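Long-range contacts in aminoglycoside 6-adenylyltransferase (Bacillus subtilis, PDB 2PBE), which catalyses the transfer of a nucleotidyl group from ATP or GTP to the O-6 position of streptomycin, giving Bacillus subtilis resistance to that antibiotic: residues Arg22-Leu28 and Asp46-Thr52; Val125-Ser131 and Gly205-Ser209; Leu229-Tyr233 and Ser244-Cys248; Cys157-Trp162 and Cys248-Arg253. All coordinates share one frame; numbering follows the deposited sequence.

Contact 1: Arg22-Leu28 and Asp46-Thr52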
# COMPACT_ATOMS: atom_id res chain seq x y z
N ARG A 22 19.18 3.64 2.33
CA ARG A 22 19.92 2.40 2.10
C ARG A 22 18.94 1.26 1.85
O ARG A 22 19.28 0.27 1.19
CB ARG A 22 20.82 2.03 3.28
CG ARG A 22 21.78 3.10 3.77
CD ARG A 22 21.36 3.53 5.15
NE ARG A 22 22.30 3.20 6.20
CZ ARG A 22 22.02 3.25 7.50
NH1 ARG A 22 20.81 3.62 7.91
NH2 ARG A 22 22.97 2.97 8.40
N ILE A 23 17.73 1.38 2.38
CA ILE A 23 16.74 0.31 2.20
C ILE A 23 16.02 0.47 0.88
O ILE A 23 15.30 1.44 0.65
CB ILE A 23 15.73 0.28 3.36
CG1 ILE A 23 16.47 0.13 4.69
CG2 ILE A 23 14.80 -0.93 3.20
CD1 ILE A 23 15.58 0.27 5.89
N ARG A 24 16.21 -0.52 0.01
CA ARG A 24 15.61 -0.54 -1.33
C ARG A 24 14.44 -1.50 -1.47
O ARG A 24 13.51 -1.24 -2.22
CB ARG A 24 16.70 -0.89 -2.34
CG ARG A 24 17.85 0.12 -2.38
CD ARG A 24 17.45 1.35 -3.17
NE ARG A 24 17.35 2.54 -2.34
CZ ARG A 24 16.70 3.64 -2.71
NH1 ARG A 24 16.09 3.68 -3.89
NH2 ARG A 24 16.65 4.69 -1.89
N LEU A 25 14.47 -2.60 -0.75
CA LEU A 25 13.42 -3.61 -0.83
C LEU A 25 13.05 -4.11 0.58
O LEU A 25 13.90 -4.17 1.47
CB LEU A 25 13.93 -4.77 -1.70
CG LEU A 25 13.01 -5.80 -2.37
CD1 LEU A 25 12.39 -6.72 -1.33
CD2 LEU A 25 11.92 -5.09 -3.16
N VAL A 26 11.78 -4.43 0.79
CA VAL A 26 11.29 -4.92 2.07
C VAL A 26 10.41 -6.13 1.86
O VAL A 26 9.50 -6.10 1.04
CB VAL A 26 10.48 -3.84 2.81
CG1 VAL A 26 9.98 -4.37 4.14
CG2 VAL A 26 11.34 -2.61 3.03
N THR A 27 10.66 -7.18 2.64
CA THR A 27 9.90 -8.42 2.53
C THR A 27 9.41 -8.89 3.88
O THR A 27 10.02 -8.58 4.90
CB THR A 27 10.76 -9.52 1.96
OG1 THR A 27 11.33 -9.08 0.73
CG2 THR A 27 9.95 -10.75 1.71
N LEU A 28 8.31 -9.63 3.88
CA LEU A 28 7.76 -10.17 5.11
C LEU A 28 7.64 -11.71 5.08
O LEU A 28 7.31 -12.30 4.06
CB LEU A 28 6.41 -9.53 5.39
CG LEU A 28 5.70 -10.07 6.63
CD1 LEU A 28 5.31 -8.94 7.56
CD2 LEU A 28 4.47 -10.85 6.18
N ASP A 46 8.53 -11.08 11.11
CA ASP A 46 9.64 -11.51 10.26
C ASP A 46 9.82 -10.55 9.12
O ASP A 46 9.10 -10.59 8.14
CB ASP A 46 9.37 -12.89 9.68
CG ASP A 46 10.14 -13.98 10.40
OD1 ASP A 46 11.34 -14.14 10.10
OD2 ASP A 46 9.54 -14.68 11.27
N ILE A 47 10.78 -9.65 9.28
CA ILE A 47 11.04 -8.63 8.29
C ILE A 47 12.43 -8.75 7.69
O ILE A 47 13.37 -9.16 8.35
CB ILE A 47 10.93 -7.25 8.94
CG1 ILE A 47 9.62 -7.16 9.74
CG2 ILE A 47 11.00 -6.15 7.88
CD1 ILE A 47 8.34 -7.31 8.92
N SER A 48 12.55 -8.38 6.42
CA SER A 48 13.83 -8.40 5.72
C SER A 48 13.98 -7.11 4.93
O SER A 48 13.11 -6.76 4.13
CB SER A 48 13.91 -9.57 4.73
OG SER A 48 13.93 -10.82 5.37
N TYR A 49 15.08 -6.40 5.17
CA TYR A 49 15.38 -5.17 4.45
C TYR A 49 16.55 -5.42 3.51
O TYR A 49 17.63 -5.81 3.96
CB TYR A 49 15.81 -4.05 5.40
CG TYR A 49 14.78 -3.50 6.37
CD1 TYR A 49 13.42 -3.35 5.98
CD2 TYR A 49 15.18 -3.00 7.64
CE1 TYR A 49 12.48 -2.71 6.84
CE2 TYR A 49 14.26 -2.36 8.50
CZ TYR A 49 12.91 -2.21 8.10
OH TYR A 49 12.02 -1.55 8.93
N PHE A 50 16.34 -5.21 2.22
CA PHE A 50 17.42 -5.40 1.25
C PHE A 50 18.04 -4.02 1.17
O PHE A 50 17.36 -3.07 0.78
CB PHE A 50 16.88 -5.86 -0.09
CG PHE A 50 16.43 -7.27 -0.09
CD1 PHE A 50 17.25 -8.28 -0.60
CD2 PHE A 50 15.21 -7.63 0.50
CE1 PHE A 50 16.87 -9.64 -0.52
CE2 PHE A 50 14.81 -8.99 0.60
CZ PHE A 50 15.65 -10.00 0.08
N VAL A 51 19.30 -3.93 1.55
CA VAL A 51 19.98 -2.65 1.60
C VAL A 51 21.19 -2.51 0.69
O VAL A 51 21.69 -3.48 0.14
CB VAL A 51 20.40 -2.35 3.05
CG1 VAL A 51 19.23 -2.58 3.98
CG2 VAL A 51 21.56 -3.25 3.47
N THR A 52 21.66 -1.28 0.56
CA THR A 52 22.83 -1.02 -0.27
C THR A 52 24.11 -1.32 0.51
O THR A 52 24.97 -2.08 0.04
CB THR A 52 22.84 0.45 -0.75
OG1 THR A 52 22.68 1.31 0.39
CG2 THR A 52 21.73 0.71 -1.74
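Ile23 reaches over the ring of Tyr49, its CD1 lying 3.8 Å from the Tyr49 ring centroid in a CH-pi contact over one face. With CG1 set anti to the carbonyl carbon (chi1 -56°), the long branch extends to the ring while CG2 touches Tyr49 CB and CD1. Val26 runs alongside the same tyrosine, CG2 3.7 Å from Tyr49 CD1, and farther along Leu28 CD1 meets Ile47 CD1 at 3.7 Å. The reverse face of the sheet carries Leu25 next to Phe50, with Leu25 CD1 3.5 Å from Phe50 CD2; Thr27 OG1 approaches CE2 of that ring obliquely. The antiparallel strands 23-28 and 45-51 are stitched by backbone bonds, including Phe50 N to Leu25 O at 2.8 Å. A classic beta bulge interrupts the ladder: Arg24 N gives Phe50 O a 2.9 Å bond, and Leu25 N adds a weak one. Phe13, on helix 6-19, accepts the Tyr49 hydroxyl through its backbone O. The chemistry implies a strand pair with its polar backbone paired within the sheet and both apolar faces packed: Ile23, Val26 and Ile47 on helix 6-19, Leu25 on strand 125-128, and Phe50 on Ile107 and Tyr115.

Contact 2: Val125-Ser131 and Gly205-Ser209; sequences VLLDKDS and GYSFS
Strands 125-128 and 207-209 run antiparallel with axes 4.6 Å apart at closest approach, and Asp128 and Ser207 form a hydrogen-bonded pair in which each backbone N donates to the other's O at 2.8 Å. A third backbone bond joins Ser209 N to Leu126 O, and a water bridges Leu126 O and Ser209 O, donating to both. Beyond the strands, the Lys129 chain follows Tyr206 outward. Lys129 CG sits over the centre of the ring, 3.8 Å from the Tyr206 centroid, so the extended methylene chain covers one face in a CH-pi contact. The ammonium travels on to the backbone O atoms of Ala17, in the last turn of helix 6-19, and Asp20, just beyond it. Leu127 CD1 packs against Phe208 CB at 3.8 Å and also touches Tyr206 CB. On the side of Asp128 and Ser207, the OG of loop residue Ser131 shares a 3.2 Å hydrogen bond with Ser207 OG. Asp128 closes an Asx motif: Ser131 N donates to Asp128 OD1 at 3.1 Å, meeting it from above the carboxylate plane, while OD2 pairs with the Tyr135 hydroxyl. Lys129 thus joins two chemistries, its aliphatic part packing on an aromatic ring and its charged tip probably stabilised by the carbonyls of a helix end; with the backbone ladder, this ties the helix-to-strand junction at Gly205 into the sheet.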
# COMPACT_ATOMS: atom_id res chain seq x y z
N VAL A 125 6.52 -9.37 -0.74
CA VAL A 125 7.21 -8.09 -0.85
C VAL A 125 6.29 -6.97 -0.39
O VAL A 125 5.09 -7.00 -0.68
CB VAL A 125 7.61 -7.79 -2.31
CG1 VAL A 125 8.36 -6.47 -2.39
CG2 VAL A 125 8.46 -8.92 -2.87
N LEU A 126 6.83 -5.99 0.32
CA LEU A 126 6.01 -4.87 0.78
C LEU A 126 6.37 -3.57 0.10
O LEU A 126 5.49 -2.74 -0.17
CB LEU A 126 6.12 -4.71 2.29
CG LEU A 126 5.71 -5.91 3.15
CD1 LEU A 126 5.70 -5.49 4.62
CD2 LEU A 126 4.33 -6.42 2.75
N LEU A 127 7.66 -3.39 -0.17
CA LEU A 127 8.15 -2.19 -0.82
C LEU A 127 9.35 -2.46 -1.69
O LEU A 127 10.27 -3.19 -1.31
CB LEU A 127 8.51 -1.11 0.22
CG LEU A 127 9.06 0.24 -0.26
CD1 LEU A 127 8.09 0.94 -1.24
CD2 LEU A 127 9.29 1.10 0.97
N ASP A 128 9.34 -1.85 -2.87
CA ASP A 128 10.43 -1.95 -3.84
C ASP A 128 10.64 -0.52 -4.31
O ASP A 128 9.74 0.09 -4.88
CB ASP A 128 10.03 -2.84 -5.01
CG ASP A 128 11.20 -3.15 -5.91
OD1 ASP A 128 12.32 -2.67 -5.63
OD2 ASP A 128 11.02 -3.88 -6.91
N LYS A 129 11.82 0.01 -4.09
CA LYS A 129 12.09 1.39 -4.47
C LYS A 129 12.68 1.54 -5.85
O LYS A 129 12.61 2.61 -6.44
CB LYS A 129 13.01 2.06 -3.45
CG LYS A 129 12.39 2.21 -2.05
CD LYS A 129 13.31 3.04 -1.16
CE LYS A 129 12.77 3.20 0.24
NZ LYS A 129 13.70 3.97 1.09
N ASP A 130 13.22 0.45 -6.38
CA ASP A 130 13.83 0.47 -7.70
C ASP A 130 13.08 -0.28 -8.77
O ASP A 130 13.12 0.12 -9.94
CB ASP A 130 15.25 -0.06 -7.59
CG ASP A 130 16.02 0.60 -6.46
OD1 ASP A 130 15.98 1.85 -6.38
OD2 ASP A 130 16.65 -0.12 -5.65
N SER A 131 12.41 -1.36 -8.39
CA SER A 131 11.62 -2.16 -9.33
C SER A 131 12.51 -2.72 -10.46
O SER A 131 12.08 -2.79 -11.60
CB SER A 131 10.50 -1.30 -9.93
OG SER A 131 10.00 -0.34 -9.00
N GLY A 205 8.21 6.35 -7.99
CA GLY A 205 8.66 5.31 -8.90
C GLY A 205 8.82 4.00 -8.14
O GLY A 205 9.52 3.10 -8.60
N TYR A 206 8.19 3.89 -6.97
CA TYR A 206 8.29 2.68 -6.16
C TYR A 206 7.11 1.76 -6.44
O TYR A 206 6.14 2.15 -7.10
CB TYR A 206 8.29 3.00 -4.66
CG TYR A 206 9.27 4.04 -4.14
CD1 TYR A 206 10.50 4.34 -4.81
CD2 TYR A 206 9.04 4.67 -2.89
CE1 TYR A 206 11.46 5.23 -4.25
CE2 TYR A 206 9.99 5.55 -2.32
CZ TYR A 206 11.19 5.83 -2.99
OH TYR A 206 12.12 6.67 -2.39
N SER A 207 7.23 0.52 -5.97
CA SER A 207 6.17 -0.48 -6.09
C SER A 207 5.92 -0.88 -4.65
O SER A 207 6.87 -0.98 -3.88
CB SER A 207 6.66 -1.70 -6.89
OG SER A 207 7.04 -1.36 -8.21
N PHE A 208 4.68 -1.13 -4.28
CA PHE A 208 4.41 -1.51 -2.90
C PHE A 208 3.05 -2.15 -2.74
O PHE A 208 2.29 -2.27 -3.69
CB PHE A 208 4.52 -0.29 -1.99
CG PHE A 208 3.62 0.84 -2.40
CD1 PHE A 208 2.33 0.97 -1.86
CD2 PHE A 208 4.06 1.81 -3.32
CE1 PHE A 208 1.47 2.06 -2.23
CE2 PHE A 208 3.23 2.91 -3.71
CZ PHE A 208 1.92 3.03 -3.16
N SER A 209 2.76 -2.58 -1.52
CA SER A 209 1.49 -3.19 -1.24
C SER A 209 0.64 -2.24 -0.40
O SER A 209 1.16 -1.39 0.30
CB SER A 209 1.72 -4.52 -0.53
OG SER A 209 0.52 -5.12 -0.07
O HOH W 1 3.72 -1.58 1.52

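Contact 3: Leu229-Tyr233 and Ser244-Cys248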
# COMPACT_ATOMS: atom_id res chain seq x y z
N LEU A 229 -9.81 11.21 1.08
CA LEU A 229 -10.32 9.86 1.13
C LEU A 229 -11.31 9.76 2.27
O LEU A 229 -12.34 9.10 2.16
CB LEU A 229 -9.20 8.85 1.32
CG LEU A 229 -9.72 7.42 1.40
CD1 LEU A 229 -10.35 6.98 0.07
CD2 LEU A 229 -8.57 6.53 1.78
N MSE A 230 -11.00 10.43 3.37
CA MSE A 230 -11.89 10.42 4.52
C MSE A 230 -13.23 11.03 4.12
O MSE A 230 -14.28 10.56 4.55
CB MSE A 230 -11.31 11.20 5.71
CG MSE A 230 -10.30 10.41 6.56
SE MSE A 230 -10.84 8.56 6.99
CE MSE A 230 -9.82 7.59 5.65
N SER A 231 -13.19 12.06 3.28
CA SER A 231 -14.42 12.72 2.88
C SER A 231 -15.31 11.84 2.02
O SER A 231 -16.44 12.23 1.73
CB SER A 231 -14.13 14.04 2.16
OG SER A 231 -13.50 13.82 0.91
N THR A 232 -14.82 10.67 1.61
CA THR A 232 -15.66 9.78 0.81
C THR A 232 -16.51 8.94 1.73
O THR A 232 -17.28 8.10 1.28
CB THR A 232 -14.84 8.83 -0.04
OG1 THR A 232 -14.23 7.85 0.81
CG2 THR A 232 -13.79 9.59 -0.81
N TYR A 233 -16.35 9.13 3.03
CA TYR A 233 -17.13 8.40 4.00
C TYR A 233 -18.15 9.38 4.52
O TYR A 233 -17.80 10.51 4.81
CB TYR A 233 -16.22 7.93 5.13
CG TYR A 233 -15.34 6.79 4.73
CD1 TYR A 233 -15.83 5.47 4.75
CD2 TYR A 233 -14.00 7.00 4.32
CE1 TYR A 233 -15.02 4.37 4.36
CE2 TYR A 233 -13.16 5.90 3.92
CZ TYR A 233 -13.69 4.58 3.95
OH TYR A 233 -12.94 3.50 3.54
N SER A 244 -21.35 10.57 -0.94
CA SER A 244 -20.14 9.76 -0.90
C SER A 244 -19.73 9.35 -2.32
O SER A 244 -18.56 9.44 -2.68
CB SER A 244 -20.37 8.50 -0.08
OG SER A 244 -20.41 8.79 1.31
N LEU A 245 -20.70 8.91 -3.11
CA LEU A 245 -20.45 8.47 -4.49
C LEU A 245 -19.94 9.58 -5.38
O LEU A 245 -18.97 9.41 -6.12
CB LEU A 245 -21.73 7.89 -5.10
CG LEU A 245 -21.56 7.43 -6.55
CD1 LEU A 245 -20.65 6.21 -6.62
CD2 LEU A 245 -22.92 7.10 -7.12
N PHE A 246 -20.62 10.72 -5.34
CA PHE A 246 -20.18 11.84 -6.16
C PHE A 246 -18.80 12.29 -5.73
O PHE A 246 -18.02 12.75 -6.56
CB PHE A 246 -21.16 13.00 -6.09
CG PHE A 246 -22.51 12.70 -6.69
CD1 PHE A 246 -22.65 11.80 -7.77
CD2 PHE A 246 -23.65 13.36 -6.21
CE1 PHE A 246 -23.93 11.57 -8.36
CE2 PHE A 246 -24.93 13.15 -6.79
CZ PHE A 246 -25.07 12.25 -7.87
N THR A 247 -18.50 12.16 -4.44
CA THR A 247 -17.20 12.55 -3.92
C THR A 247 -16.13 11.64 -4.54
O THR A 247 -15.07 12.12 -4.94
CB THR A 247 -17.19 12.51 -2.37
OG1 THR A 247 -18.08 13.51 -1.87
CG2 THR A 247 -15.78 12.76 -1.79
N CYS A 248 -16.41 10.35 -4.64
CA CYS A 248 -15.49 9.41 -5.27
C CYS A 248 -15.32 9.80 -6.74
O CYS A 248 -14.23 9.70 -7.30
CB CYS A 248 -16.03 7.99 -5.18
SG CYS A 248 -16.10 7.35 -3.48
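Thr232 CG2 packs against Thr247 CG2 at 3.9 Å, the two threonine side chains crossing at a slant, and Thr232 CB lies 4.0 Å from Cys248 SG. A separate van der Waals contact sets a methyl on polar atoms: Thr247 turns CG2 anti to the backbone N (chi1 -66° for OG1), which rests it on Ser231, 3.6 Å from the backbone O of Ser231 and also near its OG. The same torsion leaves OG1 to bond with Lys243 O in its own helix. One polar link spans the two segments: Ser244 OG to Thr232 O at 3.2 Å, weak and not settled, because its one proton has another acceptor within reach; Ser234 OG and, weakly, Glu240 O also bond to this hydroxyl. Bonds within 229-233 are firmer. Tyr233 N to Met230 O (selenomethionine) closes a type I beta turn, and Leu229 O, just before it, accepts both Thr232 N and Thr232 OG1, the hydroxyl at 2.6 Å in the carbonyl plane. Arg189 NE, from helix 177-204, also pairs with Thr232 OG1. The turn leaving helix 223-230 is probably held in shape largely by its own bonds and by Arg189, while its contact with helix 238-263 is chiefly van der Waals packing.

Contact 4: Cys157-Trp162 and Cys248-Arg253; sequences CCNEFW and CYALFR
Cys157 brings its sulfur to the edge of the Phe252 ring, SG lying in the ring plane and 3.9 Å from CZ. Cys158 approaches the same ring obliquely with SG 3.7 Å from Phe252 CE2, while its CA sits at the ring edge. A turn later, Phe161 stacks face to face with Phe252: centroids 3.7 Å apart, planes 4° from parallel. The two side chains overlap lengthwise from opposing helices, each CG anti to its own backbone N (chi1 179° in Phe161), so that each CB also lies over the partner's ring. Phe252 is a knob filling the hole formed by Cys157, Cys158, Phe161 and Trp162, in an antiparallel pair of helices from the alpha-helical part of the enzyme; the segment axes come no closer than 12.0 Å. Phe161 CZ further touches Cys248, at its O and CB. Trp162 completes the aromatic cluster, the edge of its six-membered ring pointing to the face of Tyr249, with CZ3 over the ring centre and 3.8 Å from Tyr249 CD2; the Tyr249 hydroxyl pairs with Ser165 OG. Trp162 NE1 reaches Phe252 CD2 at 3.5 Å, while CH2 lies near Arg253, whose NE salt-bridges Asp271 and whose NH2 bonds Thr275 OG1.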
# COMPACT_ATOMS: atom_id res chain seq x y z
N CYS A 157 -8.70 -0.06 -14.53
CA CYS A 157 -9.14 0.56 -13.28
C CYS A 157 -10.28 1.53 -13.49
O CYS A 157 -11.19 1.61 -12.66
CB CYS A 157 -7.98 1.28 -12.60
SG CYS A 157 -8.41 1.87 -10.94
N CYS A 158 -10.25 2.27 -14.59
CA CYS A 158 -11.30 3.24 -14.88
C CYS A 158 -12.57 2.51 -15.29
O CYS A 158 -13.68 2.90 -14.90
CB CYS A 158 -10.87 4.19 -15.98
SG CYS A 158 -9.47 5.24 -15.54
N ASN A 159 -12.42 1.44 -16.06
CA ASN A 159 -13.55 0.67 -16.53
C ASN A 159 -14.32 0.12 -15.33
O ASN A 159 -15.51 0.36 -15.20
CB ASN A 159 -13.06 -0.47 -17.42
CG ASN A 159 -14.17 -1.11 -18.23
OD1 ASN A 159 -14.33 -0.85 -19.43
ND2 ASN A 159 -14.95 -1.95 -17.58
N GLU A 160 -13.61 -0.56 -14.45
CA GLU A 160 -14.22 -1.14 -13.25
C GLU A 160 -14.84 -0.08 -12.36
O GLU A 160 -15.96 -0.24 -11.87
CB GLU A 160 -13.16 -1.92 -12.46
CG GLU A 160 -13.68 -2.63 -11.21
CD GLU A 160 -14.60 -3.81 -11.51
OE1 GLU A 160 -14.96 -4.53 -10.56
OE2 GLU A 160 -14.96 -4.02 -12.69
N PHE A 161 -14.09 0.99 -12.13
CA PHE A 161 -14.57 2.08 -11.30
C PHE A 161 -15.94 2.58 -11.74
O PHE A 161 -16.91 2.50 -11.00
CB PHE A 161 -13.63 3.27 -11.36
CG PHE A 161 -14.08 4.44 -10.53
CD1 PHE A 161 -13.85 4.45 -9.15
CD2 PHE A 161 -14.78 5.51 -11.11
CE1 PHE A 161 -14.30 5.51 -8.33
CE2 PHE A 161 -15.24 6.59 -10.31
CZ PHE A 161 -15.00 6.58 -8.91
N TRP A 162 -16.01 3.09 -12.96
CA TRP A 162 -17.26 3.62 -13.47
C TRP A 162 -18.36 2.59 -13.66
O TRP A 162 -19.53 2.89 -13.42
CB TRP A 162 -17.00 4.40 -14.75
CG TRP A 162 -16.11 5.57 -14.52
CD1 TRP A 162 -14.76 5.63 -14.75
CD2 TRP A 162 -16.48 6.83 -13.96
NE1 TRP A 162 -14.26 6.85 -14.36
CE2 TRP A 162 -15.29 7.61 -13.87
CE3 TRP A 162 -17.70 7.38 -13.52
CZ2 TRP A 162 -15.27 8.94 -13.36
CZ3 TRP A 162 -17.70 8.72 -12.99
CH2 TRP A 162 -16.47 9.48 -12.92
N CYS A 248 -16.41 10.35 -4.64
CA CYS A 248 -15.49 9.41 -5.27
C CYS A 248 -15.32 9.80 -6.74
O CYS A 248 -14.23 9.70 -7.30
CB CYS A 248 -16.03 7.99 -5.18
SG CYS A 248 -16.10 7.35 -3.48
N TYR A 249 -16.40 10.26 -7.35
CA TYR A 249 -16.38 10.70 -8.75
C TYR A 249 -15.35 11.82 -8.92
O TYR A 249 -14.43 11.72 -9.73
CB TYR A 249 -17.75 11.25 -9.18
CG TYR A 249 -18.74 10.20 -9.64
CD1 TYR A 249 -18.58 8.84 -9.27
CD2 TYR A 249 -19.84 10.55 -10.47
CE1 TYR A 249 -19.48 7.86 -9.70
CE2 TYR A 249 -20.77 9.56 -10.92
CZ TYR A 249 -20.58 8.21 -10.53
OH TYR A 249 -21.44 7.22 -10.95
N ALA A 250 -15.55 12.86 -8.12
CA ALA A 250 -14.68 14.04 -8.14
C ALA A 250 -13.23 13.65 -7.96
O ALA A 250 -12.36 14.11 -8.70
CB ALA A 250 -15.11 14.98 -7.04
N LEU A 251 -12.95 12.79 -6.98
CA LEU A 251 -11.59 12.37 -6.73
C LEU A 251 -11.02 11.44 -7.78
O LEU A 251 -9.82 11.47 -8.05
CB LEU A 251 -11.49 11.73 -5.36
CG LEU A 251 -11.56 12.74 -4.22
CD1 LEU A 251 -11.67 12.04 -2.89
CD2 LEU A 251 -10.31 13.63 -4.25
N PHE A 252 -11.87 10.62 -8.39
CA PHE A 252 -11.37 9.70 -9.40
C PHE A 252 -10.97 10.43 -10.66
O PHE A 252 -10.02 10.03 -11.32
CB PHE A 252 -12.41 8.63 -9.78
CG PHE A 252 -11.79 7.41 -10.38
CD1 PHE A 252 -11.07 6.52 -9.57
CD2 PHE A 252 -11.90 7.15 -11.76
CE1 PHE A 252 -10.43 5.36 -10.12
CE2 PHE A 252 -11.27 5.99 -12.35
CZ PHE A 252 -10.54 5.09 -11.52
N ARG A 253 -11.71 11.48 -10.99
CA ARG A 253 -11.39 12.26 -12.19
C ARG A 253 -10.02 12.85 -11.95
O ARG A 253 -9.11 12.69 -12.76
CB ARG A 253 -12.41 13.40 -12.39
CG ARG A 253 -13.80 12.93 -12.75
CD ARG A 253 -14.83 14.07 -12.78
NE ARG A 253 -16.18 13.54 -12.97
CZ ARG A 253 -17.19 13.72 -12.13
NH1 ARG A 253 -17.03 14.43 -11.02
NH2 ARG A 253 -18.39 13.19 -12.40

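Contacts 1 and 2 share one mixed sheet, their centres 10 Å apart: strands 23-28 and 125-128 are neighbours, probably bonded through Val26 O and Leu126 N at 2.8 Å. Contacts 3 and 4 belong to the helical part, their centres 11 Å apart; both use helix 238-263 and Cys248, and Thr232 of contact 3 packs on Leu251 of contact 4. About 35 Å separates the centres of contacts 1 and 3. Strand 207-209, which follows helix 177-204, carries the chain back to the sheet in contact 2. As in other nucleotidyltransferases, the sheet probably bears the nucleotide-transfer site, whereas contacts 3 and 4 lie among the helices, their nearest atoms about 12 and 13 Å from contact 2.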